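Local coordinates for indole-3-pyruvate decarboxylase (Azospirillum brasilense, PDB 2NXW), which decarboxylates indole-3-pyruvate to indole-3-acetaldehyde on the auxin pathway, and phenylpyruvate likewise, using thiamine diphosphate and a magnesium ion, at residues D385-G390 with D409-G414; E232-G237 with R260-D265; A207-A212 with L345-P350; P199-D204 with F321-T326; A74-A79 with A104-E109. All coordinates share one frame; numbering follows the deposited sequence.

Interaction 1: D385-G390 with D409-G414; sequences DRVRAG and DMIDAG
Ile411 turns both of its branches to the end of helix 376-388. Its CG2 stands anti to the backbone N and reaches Val387, while CG1 lies anti to the carbonyl carbon (chi1 -60°) and carries CD1 outward to Arg388. On the helix, Val387 also has a methyl, CG1, anti to its backbone N (chi1 172°), and this is the branch that meets the isoleucine. Val387 CG1 and Ile411 CG2 are 3.9 Å apart in a plain apolar contact. The end of Arg388 reaches the other branch. Ile411 CD1 lies 3.8 Å from Arg388 NE, and the two side chains cross at about a right angle. No hydrogen bond joins the two segments. The contact is a small apolar patch at the surface, with one charged side chain along its margin. Each segment is shaped by its own bonds. The helix closes in a Schellman motif, with Gly390 at positive phi and Gly390 N bonded to Val387 O at 3.0 Å. The loop makes an Asx turn, in which Gly414 N donates to Asp412 OD1 over 2.7 Å, from above the carboxylate plane. Asn384 of the helix ties the loop down further, as it bonds to Asp409 O and Ile411 N. Tyr363 also touches Ile411, and Pro393 touches Val387. The loop thus runs from helix 402-407 along helix 376-388 and leads into edge strand 415-416, beside strand 395-398.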
# COMPACT_ATOMS: atom_id res chain seq x y z
N ASP A 385 15.75 45.49 -20.77
CA ASP A 385 16.07 46.76 -21.42
C ASP A 385 14.89 47.19 -22.29
O ASP A 385 14.54 48.38 -22.34
CB ASP A 385 17.33 46.65 -22.29
CG ASP A 385 18.61 46.67 -21.48
OD1 ASP A 385 18.57 47.05 -20.29
OD2 ASP A 385 19.67 46.31 -22.05
N ARG A 386 14.25 46.25 -22.98
CA ARG A 386 13.12 46.62 -23.82
C ARG A 386 12.00 47.20 -22.97
O ARG A 386 11.38 48.20 -23.35
CB ARG A 386 12.60 45.42 -24.60
CG ARG A 386 13.36 45.14 -25.88
CD ARG A 386 12.58 44.17 -26.78
NE ARG A 386 11.24 44.68 -27.09
CZ ARG A 386 10.95 45.48 -28.11
NH1 ARG A 386 11.90 45.87 -28.95
NH2 ARG A 386 9.70 45.90 -28.30
N VAL A 387 11.73 46.58 -21.83
CA VAL A 387 10.69 47.05 -20.94
C VAL A 387 11.02 48.44 -20.42
O VAL A 387 10.16 49.33 -20.41
CB VAL A 387 10.48 46.08 -19.76
CG1 VAL A 387 9.53 46.68 -18.74
CG2 VAL A 387 9.91 44.77 -20.29
N ARG A 388 12.26 48.65 -19.99
CA ARG A 388 12.67 49.95 -19.47
C ARG A 388 12.60 51.04 -20.53
O ARG A 388 12.46 52.22 -20.20
CB ARG A 388 14.09 49.87 -18.88
CG ARG A 388 14.16 49.11 -17.56
CD ARG A 388 13.28 49.79 -16.51
NE ARG A 388 13.13 49.01 -15.29
CZ ARG A 388 14.11 48.78 -14.42
NH1 ARG A 388 15.32 49.28 -14.64
NH2 ARG A 388 13.88 48.06 -13.33
N ALA A 389 12.71 50.64 -21.80
CA ALA A 389 12.65 51.58 -22.91
C ALA A 389 11.21 51.89 -23.31
O ALA A 389 10.98 52.67 -24.22
CB ALA A 389 13.43 51.03 -24.11
N GLY A 390 10.24 51.26 -22.65
CA GLY A 390 8.85 51.54 -22.96
C GLY A 390 7.93 50.40 -23.35
O GLY A 390 6.72 50.61 -23.48
N ASP A 409 14.57 36.73 -12.94
CA ASP A 409 15.18 38.05 -13.05
C ASP A 409 14.68 38.86 -14.24
O ASP A 409 15.32 39.83 -14.66
CB ASP A 409 16.71 37.94 -13.07
CG ASP A 409 17.28 37.61 -11.71
OD1 ASP A 409 16.67 38.00 -10.70
OD2 ASP A 409 18.35 36.96 -11.66
N MET A 410 13.53 38.47 -14.78
CA MET A 410 12.94 39.19 -15.90
C MET A 410 11.70 39.95 -15.45
O MET A 410 10.91 39.45 -14.65
CB MET A 410 12.52 38.21 -17.00
CG MET A 410 13.68 37.71 -17.83
SD MET A 410 13.08 36.54 -19.07
CE MET A 410 14.62 36.06 -19.82
N ILE A 411 11.54 41.17 -15.96
CA ILE A 411 10.36 41.97 -15.63
C ILE A 411 9.21 41.37 -16.44
O ILE A 411 9.30 41.25 -17.65
CB ILE A 411 10.57 43.43 -16.05
CG1 ILE A 411 11.78 44.01 -15.30
CG2 ILE A 411 9.31 44.24 -15.75
CD1 ILE A 411 12.25 45.35 -15.82
N ASP A 412 8.13 41.00 -15.76
CA ASP A 412 7.00 40.38 -16.45
C ASP A 412 5.65 40.92 -16.03
O ASP A 412 5.54 41.77 -15.15
CB ASP A 412 7.01 38.87 -16.20
CG ASP A 412 6.85 38.52 -14.73
OD1 ASP A 412 5.89 39.01 -14.09
OD2 ASP A 412 7.68 37.75 -14.22
N ALA A 413 4.61 40.41 -16.70
CA ALA A 413 3.22 40.74 -16.43
C ALA A 413 2.64 39.40 -15.99
O ALA A 413 1.54 39.00 -16.40
CB ALA A 413 2.53 41.23 -17.71
N GLY A 414 3.40 38.72 -15.13
CA GLY A 414 3.01 37.42 -14.64
C GLY A 414 4.03 36.39 -15.11
O GLY A 414 4.63 36.55 -16.18

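Interaction 2: E232-G237 with R260-D265; sequences EVRRYG and RGLLAD
Helix 231-235 of the central domain ends in a Schellman motif, with Gly237 as its C-prime residue, and its last turn packs on a type II beta turn from Gly261 to Ala264. Leu262, in that turn, makes the apolar contacts. Its CD1 rests 4.0 Å from Val233 CG1, and its CD2 comes within 3.8 Å of Arg234 NH1. Leu262 CG lies over one face of the Arg234 guanidinium. The polar link runs from the edge of the same group. Arg234 NH2 donates to Arg260 O at 2.8 Å with an N-H...O angle of 143°. The acceptor is near the guanidinium plane, but the donor sits about 40° above the carbonyl plane. A bend at the third torsion of Arg234 (chi3 -54°) directs its end to the turn. The same NH2 also bonds to Met258 O, just ahead of the turn. Arg260 sets off away from the helix segment, and its NH1 makes a salt bridge with Asp412 OD2. An alanine in place of Arg234 would probably leave Arg260 O and Met258 O without this donor and open a gap beside Leu262. One guanidinium thus donates to Arg260 O at its edge and packs a leucine on one face.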
# COMPACT_ATOMS: atom_id res chain seq x y z
N GLU A 232 -3.20 30.00 -3.16
CA GLU A 232 -4.65 30.07 -3.04
C GLU A 232 -5.21 31.50 -3.11
O GLU A 232 -6.35 31.70 -3.52
CB GLU A 232 -5.13 29.39 -1.76
CG GLU A 232 -4.95 27.88 -1.75
CD GLU A 232 -5.65 27.23 -0.57
OE1 GLU A 232 -5.74 27.89 0.49
OE2 GLU A 232 -6.10 26.07 -0.70
N VAL A 233 -4.41 32.48 -2.72
CA VAL A 233 -4.87 33.87 -2.77
C VAL A 233 -5.11 34.23 -4.24
O VAL A 233 -6.10 34.89 -4.57
CB VAL A 233 -3.83 34.82 -2.16
CG1 VAL A 233 -4.26 36.29 -2.39
CG2 VAL A 233 -3.70 34.55 -0.66
N ARG A 234 -4.22 33.79 -5.11
CA ARG A 234 -4.40 34.07 -6.53
C ARG A 234 -5.53 33.22 -7.12
O ARG A 234 -6.41 33.74 -7.81
CB ARG A 234 -3.12 33.79 -7.32
CG ARG A 234 -3.24 34.19 -8.78
CD ARG A 234 -2.19 33.54 -9.65
NE ARG A 234 -0.84 33.78 -9.17
CZ ARG A 234 -0.26 34.97 -9.09
NH1 ARG A 234 -0.92 36.06 -9.47
NH2 ARG A 234 0.98 35.08 -8.64
N ARG A 235 -5.51 31.93 -6.83
CA ARG A 235 -6.53 31.04 -7.39
C ARG A 235 -7.96 31.45 -7.04
O ARG A 235 -8.85 31.39 -7.90
CB ARG A 235 -6.30 29.60 -6.92
CG ARG A 235 -4.96 28.99 -7.37
CD ARG A 235 -4.84 28.83 -8.88
NE ARG A 235 -3.62 28.09 -9.22
CZ ARG A 235 -2.55 28.61 -9.82
NH1 ARG A 235 -2.53 29.89 -10.18
NH2 ARG A 235 -1.49 27.85 -10.03
N TYR A 236 -8.17 31.89 -5.81
CA TYR A 236 -9.50 32.28 -5.36
C TYR A 236 -9.87 33.75 -5.55
O TYR A 236 -10.92 34.21 -5.08
CB TYR A 236 -9.69 31.85 -3.90
CG TYR A 236 -9.56 30.35 -3.70
CD1 TYR A 236 -10.13 29.46 -4.61
CD2 TYR A 236 -8.87 29.82 -2.60
CE1 TYR A 236 -10.01 28.08 -4.45
CE2 TYR A 236 -8.75 28.42 -2.43
CZ TYR A 236 -9.32 27.57 -3.37
OH TYR A 236 -9.21 26.21 -3.22
N GLY A 237 -9.02 34.49 -6.26
CA GLY A 237 -9.30 35.89 -6.51
C GLY A 237 -9.42 36.75 -5.26
O GLY A 237 -10.28 37.63 -5.18
N ARG A 260 3.94 35.17 -6.47
CA ARG A 260 4.74 36.25 -7.06
C ARG A 260 3.90 37.24 -7.84
O ARG A 260 3.13 36.87 -8.73
CB ARG A 260 5.82 35.63 -7.95
CG ARG A 260 6.90 36.59 -8.48
CD ARG A 260 8.09 35.76 -8.98
NE ARG A 260 9.09 36.53 -9.71
CZ ARG A 260 8.92 36.99 -10.95
NH1 ARG A 260 7.78 36.77 -11.59
NH2 ARG A 260 9.90 37.64 -11.56
N GLY A 261 4.03 38.53 -7.51
CA GLY A 261 3.27 39.55 -8.21
C GLY A 261 2.06 40.05 -7.44
O GLY A 261 1.57 41.15 -7.68
N LEU A 262 1.57 39.24 -6.50
CA LEU A 262 0.41 39.63 -5.70
C LEU A 262 0.76 40.83 -4.80
O LEU A 262 1.87 40.93 -4.31
CB LEU A 262 -0.05 38.45 -4.84
CG LEU A 262 -0.71 37.27 -5.57
CD1 LEU A 262 -0.95 36.13 -4.57
CD2 LEU A 262 -2.01 37.72 -6.22
N LEU A 263 -0.21 41.71 -4.60
CA LEU A 263 -0.05 42.90 -3.76
C LEU A 263 1.03 43.88 -4.22
O LEU A 263 1.47 44.73 -3.45
CB LEU A 263 0.23 42.49 -2.30
CG LEU A 263 -1.01 42.24 -1.43
CD1 LEU A 263 -1.81 41.05 -1.96
CD2 LEU A 263 -0.57 41.99 0.00
N ALA A 264 1.44 43.77 -5.48
CA ALA A 264 2.47 44.67 -6.01
C ALA A 264 2.09 46.14 -5.89
O ALA A 264 2.95 46.98 -5.63
CB ALA A 264 2.77 44.33 -7.47
N ASP A 265 0.81 46.45 -6.08
CA ASP A 265 0.35 47.83 -6.01
C ASP A 265 -0.27 48.20 -4.67
O ASP A 265 -0.81 49.29 -4.51
CB ASP A 265 -0.68 48.10 -7.12
CG ASP A 265 -0.12 47.83 -8.51
OD1 ASP A 265 1.07 48.12 -8.75
OD2 ASP A 265 -0.89 47.33 -9.36

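Interaction 3: A207-A212 with L345-P350; sequences ALAACA and LERLPP. Unlike the reference sequence in segment 345-350: Arg347 (reference Gly).
Arg347 lies against Ala209 and Ala212, two alanines one turn apart on helix 205-221. The second segment begins with Leu345, near the end of helix 337-346. Leu345 faces helix 239-249, where it touches Lys241, Glu244 and Arg248. After Glu346 comes Arg347, which differs from the reference sequence, where a glycine is found. It carries the whole contact from its side. Its chain runs extended from CG to NE, since chi2 (165°) and chi3 (169°) are both anti, and so it spans the distance to the neighbouring helix. Ala212 CB sits over one face of the guanidinium, offset toward its rim, and is 3.8 Å from Arg347 NE. Further out, Ala209 CB lies 3.6 Å from Arg347 NH2, oblique to the guanidinium plane. No hydrogen bond crosses between the two segments. The polar end is held by residues just beyond them. Arg347 NE makes a salt bridge with Asp213 OD1, and Arg347 NH1 donates to Ala343 O. These two bonds fix the rotation of the guanidinium, while the Ala212 methyl lies against one face. Leu348 follows and turns to Leu216 of helix 205-221 and Leu245 of helix 239-249, while Leu348 O accepts a bond from Arg248 NH1. Pro349 and Pro350 then carry the chain away from helix 205-221. Ala212 also touches Ala343 and Leu344 of helix 337-346. Here the loop that follows helix 337-346 lays one arginine on helix 205-221, and both helices belong to the alpha/beta central domain with its mixed sheet.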
# COMPACT_ATOMS: atom_id res chain seq x y z
N ALA A 207 -15.59 27.42 14.39
CA ALA A 207 -14.16 27.18 14.25
C ALA A 207 -13.50 28.37 13.57
O ALA A 207 -12.36 28.70 13.87
CB ALA A 207 -13.91 25.91 13.44
N LEU A 208 -14.23 28.99 12.65
CA LEU A 208 -13.72 30.16 11.93
C LEU A 208 -13.43 31.29 12.91
O LEU A 208 -12.36 31.90 12.87
CB LEU A 208 -14.74 30.62 10.89
CG LEU A 208 -14.42 31.91 10.13
CD1 LEU A 208 -13.07 31.77 9.43
CD2 LEU A 208 -15.52 32.20 9.13
N ALA A 209 -14.38 31.56 13.79
CA ALA A 209 -14.23 32.63 14.78
C ALA A 209 -13.08 32.34 15.75
O ALA A 209 -12.25 33.22 16.01
CB ALA A 209 -15.53 32.81 15.56
N ALA A 210 -13.03 31.12 16.27
CA ALA A 210 -11.98 30.73 17.20
C ALA A 210 -10.62 30.79 16.52
O ALA A 210 -9.65 31.29 17.09
CB ALA A 210 -12.25 29.32 17.71
N CYS A 211 -10.56 30.30 15.28
CA CYS A 211 -9.32 30.30 14.52
C CYS A 211 -8.82 31.73 14.30
O CYS A 211 -7.65 32.03 14.53
CB CYS A 211 -9.55 29.61 13.18
SG CYS A 211 -8.09 29.53 12.13
N ALA A 212 -9.70 32.61 13.83
CA ALA A 212 -9.32 33.99 13.60
C ALA A 212 -8.73 34.63 14.86
O ALA A 212 -7.72 35.34 14.80
CB ALA A 212 -10.53 34.80 13.11
N LEU A 345 -10.36 40.38 9.01
CA LEU A 345 -10.61 41.79 8.74
C LEU A 345 -11.60 42.38 9.73
O LEU A 345 -11.45 43.51 10.18
CB LEU A 345 -11.12 41.98 7.30
CG LEU A 345 -10.05 41.79 6.22
CD1 LEU A 345 -10.70 41.82 4.84
CD2 LEU A 345 -9.00 42.89 6.34
N GLU A 346 -12.61 41.59 10.09
CA GLU A 346 -13.62 42.02 11.04
C GLU A 346 -13.03 42.31 12.41
O GLU A 346 -13.62 43.05 13.21
CB GLU A 346 -14.69 40.94 11.17
CG GLU A 346 -15.66 40.89 10.01
CD GLU A 346 -16.41 39.57 9.95
OE1 GLU A 346 -16.74 39.02 11.02
OE2 GLU A 346 -16.68 39.09 8.82
N ARG A 347 -11.86 41.73 12.69
CA ARG A 347 -11.20 41.89 13.98
C ARG A 347 -10.02 42.85 14.01
O ARG A 347 -9.33 42.98 15.02
CB ARG A 347 -10.75 40.51 14.48
CG ARG A 347 -11.91 39.56 14.69
CD ARG A 347 -11.44 38.12 14.83
NE ARG A 347 -12.52 37.25 15.29
CZ ARG A 347 -13.63 36.99 14.59
NH1 ARG A 347 -13.81 37.52 13.39
NH2 ARG A 347 -14.57 36.21 15.12
N LEU A 348 -9.78 43.53 12.89
CA LEU A 348 -8.69 44.48 12.77
C LEU A 348 -9.19 45.85 12.37
O LEU A 348 -9.99 45.97 11.44
CB LEU A 348 -7.68 44.00 11.72
CG LEU A 348 -6.90 42.71 12.02
CD1 LEU A 348 -6.26 42.19 10.74
CD2 LEU A 348 -5.85 42.98 13.08
N PRO A 349 -8.74 46.91 13.05
CA PRO A 349 -9.23 48.23 12.65
C PRO A 349 -8.53 48.69 11.37
O PRO A 349 -7.46 48.19 11.01
CB PRO A 349 -8.88 49.10 13.85
CG PRO A 349 -7.61 48.49 14.34
CD PRO A 349 -7.89 47.00 14.25
N PRO A 350 -9.14 49.64 10.65
CA PRO A 350 -8.56 50.17 9.42
C PRO A 350 -7.20 50.79 9.76
O PRO A 350 -6.95 51.16 10.91
CB PRO A 350 -9.56 51.23 8.99
CG PRO A 350 -10.86 50.75 9.57
CD PRO A 350 -10.45 50.26 10.93

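Interaction 4: P199-D204 with F321-T326; sequences PAWPVD and FDRAVT
Arg323 is the third residue of a type I' beta turn, Phe321 to Ala324, which makes the hairpin between strands 317-321 and 324-327 of the central domain's mixed sheet. From this turn it reaches the extended linker 199-204 that leads into helix 205-221. The direct polar contact is one hydrogen bond, from Arg323 NH2 to Pro202 O at 3.2 Å with an N-H...O angle of 158°. Pro202 O lies in the guanidinium plane, but the donor stands well above the carbonyl plane. Apolar contact surrounds this bond. Trp201 CB lies over one face of the guanidinium, offset toward its rim and 3.6 Å from Arg323 NH2, while Val203 CG2 meets the same nitrogen from the edge. The indole itself is steeply inclined to the guanidinium, with the planes 68° apart, and Trp201 CE3 touches Arg323 CD obliquely. Trp201 also packs on Ala171, Ala174 and Gln175 of helix 161-175. An alanine at Arg323 would take away the group packed against Trp201 CB and Val203 CG2, and Pro202 O would probably lose this donor. A water also links the two residues. Its distance to Arg323 NE, 2.5 Å, is very short, so that leg is doubtful in detail. The water donates to Pro202 O at 2.8 Å.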
# COMPACT_ATOMS: atom_id res chain seq x y z
N PRO A 199 -22.65 22.42 -5.29
CA PRO A 199 -23.24 22.13 -3.98
C PRO A 199 -22.31 22.76 -2.93
O PRO A 199 -21.09 22.81 -3.12
CB PRO A 199 -23.24 20.60 -3.93
CG PRO A 199 -22.10 20.22 -4.82
CD PRO A 199 -22.25 21.17 -5.97
N ALA A 200 -22.87 23.24 -1.83
CA ALA A 200 -22.07 23.89 -0.79
C ALA A 200 -21.17 22.95 0.01
O ALA A 200 -21.58 21.86 0.42
CB ALA A 200 -22.98 24.67 0.16
N TRP A 201 -19.92 23.37 0.23
CA TRP A 201 -18.98 22.59 1.02
C TRP A 201 -19.12 23.06 2.47
O TRP A 201 -19.49 24.21 2.71
CB TRP A 201 -17.54 22.81 0.53
CG TRP A 201 -17.16 21.89 -0.60
CD1 TRP A 201 -17.82 21.73 -1.78
CD2 TRP A 201 -16.02 21.02 -0.65
NE1 TRP A 201 -17.17 20.81 -2.57
CE2 TRP A 201 -16.06 20.35 -1.90
CE3 TRP A 201 -14.98 20.73 0.24
CZ2 TRP A 201 -15.09 19.42 -2.28
CZ3 TRP A 201 -14.01 19.80 -0.14
CH2 TRP A 201 -14.08 19.16 -1.39
N PRO A 202 -18.82 22.18 3.44
CA PRO A 202 -18.91 22.51 4.87
C PRO A 202 -18.11 23.73 5.31
O PRO A 202 -16.96 23.91 4.90
CB PRO A 202 -18.41 21.23 5.55
CG PRO A 202 -18.73 20.16 4.55
CD PRO A 202 -18.35 20.80 3.25
N VAL A 203 -18.71 24.55 6.15
CA VAL A 203 -18.05 25.74 6.70
C VAL A 203 -18.42 25.81 8.17
O VAL A 203 -19.59 25.96 8.52
CB VAL A 203 -18.50 27.04 6.01
CG1 VAL A 203 -17.83 28.24 6.68
CG2 VAL A 203 -18.15 27.00 4.53
N ASP A 204 -17.42 25.70 9.04
CA ASP A 204 -17.64 25.75 10.48
C ASP A 204 -17.46 27.18 10.98
O ASP A 204 -16.33 27.62 11.23
CB ASP A 204 -16.65 24.83 11.18
CG ASP A 204 -16.98 24.65 12.65
OD1 ASP A 204 -17.58 25.58 13.23
OD2 ASP A 204 -16.62 23.59 13.21
N PHE A 321 -4.69 26.38 4.27
CA PHE A 321 -4.62 25.74 2.96
C PHE A 321 -5.63 24.60 2.87
O PHE A 321 -5.97 24.01 3.89
CB PHE A 321 -3.21 25.17 2.79
CG PHE A 321 -2.92 24.60 1.44
CD1 PHE A 321 -2.79 25.42 0.33
CD2 PHE A 321 -2.71 23.23 1.30
CE1 PHE A 321 -2.46 24.89 -0.91
CE2 PHE A 321 -2.37 22.68 0.06
CZ PHE A 321 -2.25 23.52 -1.05
N ASP A 322 -6.10 24.30 1.66
CA ASP A 322 -7.05 23.21 1.45
C ASP A 322 -8.27 23.25 2.37
O ASP A 322 -8.72 22.22 2.86
CB ASP A 322 -6.35 21.84 1.60
CG ASP A 322 -5.68 21.37 0.31
OD1 ASP A 322 -5.94 21.97 -0.76
OD2 ASP A 322 -4.91 20.39 0.37
N ARG A 323 -8.79 24.45 2.59
CA ARG A 323 -9.97 24.68 3.43
C ARG A 323 -9.80 24.27 4.89
O ARG A 323 -10.75 23.86 5.54
CB ARG A 323 -11.20 23.98 2.83
CG ARG A 323 -11.61 24.53 1.46
CD ARG A 323 -12.86 23.84 0.91
NE ARG A 323 -14.07 24.16 1.67
CZ ARG A 323 -14.79 25.27 1.51
NH1 ARG A 323 -14.46 26.18 0.61
NH2 ARG A 323 -15.87 25.45 2.27
N ALA A 324 -8.58 24.40 5.40
CA ALA A 324 -8.28 24.10 6.79
C ALA A 324 -7.21 25.06 7.27
O ALA A 324 -6.58 25.76 6.47
CB ALA A 324 -7.79 22.65 6.94
N VAL A 325 -7.01 25.13 8.58
CA VAL A 325 -5.99 25.99 9.14
C VAL A 325 -5.31 25.25 10.27
O VAL A 325 -5.96 24.81 11.22
CB VAL A 325 -6.57 27.31 9.69
CG1 VAL A 325 -5.45 28.18 10.24
CG2 VAL A 325 -7.33 28.06 8.59
N THR A 326 -3.99 25.11 10.18
CA THR A 326 -3.21 24.41 11.19
C THR A 326 -2.26 25.35 11.93
O THR A 326 -1.55 26.14 11.31
CB THR A 326 -2.37 23.28 10.55
OG1 THR A 326 -3.24 22.32 9.95
CG2 THR A 326 -1.51 22.59 11.60
O HOH W 1 -14.88 22.70 3.53

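Interaction 5: A74-A79 with A104-E109; sequences AADAAA and AGAYAE
Helices 68-82 and 100-108 come close where Asp76 faces Ala106, with their CA atoms 6.1 Å apart. Ala106 and Gly105 on helix 100-108 are small, consistent with so close an approach. Asp76 holds its carboxylate anti to the backbone N (chi1 -178°), which extends it across to the other helix. There Asp76 OD2 rests 3.6 Å from Ala106 CA and 3.7 Å from Ala106 CB. Gly105, lying beside it, presents only backbone, and Gly105 C is 4.5 Å from Asp76 OD2. No hydrogen bond joins the two segments. The contact is buried, and it belongs to the N-terminal thiamine diphosphate binding domain, with Gly105 about 10 Å from a bound cofactor. Both Asp76 and Ala106 also touch Val113 of strand 113-119, so the two helices meet over that strand. Among the polar partners of the carboxylate just outside, Arg80 NE pairs with Asp76 OD1, which also accepts from Ser111 OG. Glu109 OE1 makes a salt bridge with Arg80 NH2, so one arginine serves both acids. Asp76 OD2 and Glu109 OE1 are 5.3 Å apart, and the shared arginine is likely to offset the repulsion between these like charges inside the protein.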
# COMPACT_ATOMS: atom_id res chain seq x y z
N ALA A 74 -1.69 23.11 -21.77
CA ALA A 74 -2.40 24.27 -22.30
C ALA A 74 -3.64 24.55 -21.45
O ALA A 74 -3.90 25.70 -21.11
CB ALA A 74 -2.80 24.03 -23.74
N ALA A 75 -4.37 23.50 -21.09
CA ALA A 75 -5.57 23.68 -20.26
C ALA A 75 -5.18 24.23 -18.89
O ALA A 75 -5.86 25.10 -18.32
CB ALA A 75 -6.32 22.36 -20.11
N ASP A 76 -4.09 23.71 -18.33
CA ASP A 76 -3.58 24.17 -17.05
C ASP A 76 -3.24 25.66 -17.17
O ASP A 76 -3.63 26.48 -16.35
CB ASP A 76 -2.34 23.34 -16.69
CG ASP A 76 -1.75 23.69 -15.34
OD1 ASP A 76 -2.27 24.59 -14.65
OD2 ASP A 76 -0.75 23.03 -14.96
N ALA A 77 -2.48 26.01 -18.21
CA ALA A 77 -2.10 27.40 -18.42
C ALA A 77 -3.30 28.33 -18.57
O ALA A 77 -3.27 29.46 -18.06
CB ALA A 77 -1.21 27.51 -19.64
N ALA A 78 -4.33 27.88 -19.28
CA ALA A 78 -5.54 28.69 -19.46
C ALA A 78 -6.21 28.93 -18.11
O ALA A 78 -6.70 30.03 -17.82
CB ALA A 78 -6.49 28.00 -20.42
N ALA A 79 -6.23 27.90 -17.27
CA ALA A 79 -6.83 28.01 -15.95
C ALA A 79 -6.05 29.02 -15.12
O ALA A 79 -6.62 29.90 -14.48
CB ALA A 79 -6.83 26.65 -15.25
N ALA A 104 -1.14 15.59 -13.26
CA ALA A 104 -0.48 15.50 -11.95
C ALA A 104 0.18 16.85 -11.64
O ALA A 104 0.16 17.32 -10.51
CB ALA A 104 0.56 14.37 -11.93
N GLY A 105 0.77 17.48 -12.67
CA GLY A 105 1.40 18.77 -12.48
C GLY A 105 0.39 19.83 -12.07
O GLY A 105 0.67 20.67 -11.22
N ALA A 106 -0.79 19.79 -12.69
CA ALA A 106 -1.86 20.74 -12.37
C ALA A 106 -2.31 20.50 -10.93
O ALA A 106 -2.55 21.45 -10.18
CB ALA A 106 -3.02 20.55 -13.33
N TYR A 107 -2.42 19.24 -10.54
CA TYR A 107 -2.82 18.92 -9.18
C TYR A 107 -1.77 19.48 -8.21
O TYR A 107 -2.09 20.16 -7.24
CB TYR A 107 -2.93 17.40 -8.98
CG TYR A 107 -3.47 16.99 -7.62
CD1 TYR A 107 -4.77 16.50 -7.49
CD2 TYR A 107 -2.69 17.10 -6.48
CE1 TYR A 107 -5.27 16.13 -6.24
CE2 TYR A 107 -3.18 16.73 -5.23
CZ TYR A 107 -4.47 16.25 -5.11
OH TYR A 107 -4.95 15.88 -3.87
N ALA A 108 -0.50 19.21 -8.51
CA ALA A 108 0.59 19.66 -7.67
C ALA A 108 0.63 21.17 -7.47
O ALA A 108 1.02 21.65 -6.41
CB ALA A 108 1.93 19.19 -8.27
N GLU A 109 0.22 21.92 -8.50
CA GLU A 109 0.27 23.37 -8.41
C GLU A 109 -1.09 24.05 -8.29
O GLU A 109 -1.25 25.23 -8.63
CB GLU A 109 1.13 23.92 -9.57
CG GLU A 109 2.56 23.36 -9.43
CD GLU A 109 3.57 23.82 -10.47
OE1 GLU A 109 3.17 24.24 -11.57
OE2 GLU A 109 4.78 23.72 -10.18

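Along the chain, interaction 5 closes first, in the N-terminal domain near the chain's centre. Interactions 3 and 4 follow with alternating segments, and interaction 2 falls within the span that each of them encloses. Interaction 1 comes last, at the C-terminal domain. Interactions 3 and 4 are 16 Å apart between centres and touch through Cys211 and Val325, binding helix 205-221 to the mixed sheet. Interaction 2 is the junction. Arg260 reaches Asp412 of interaction 1, Arg235 reaches Glu109 of interaction 5, and Glu232 reaches Asp322 of interaction 4. The central domain is thus tied by polar bonds to both cofactor-binding domains, while the centres of interactions 1 and 4 lie 39 Å apart.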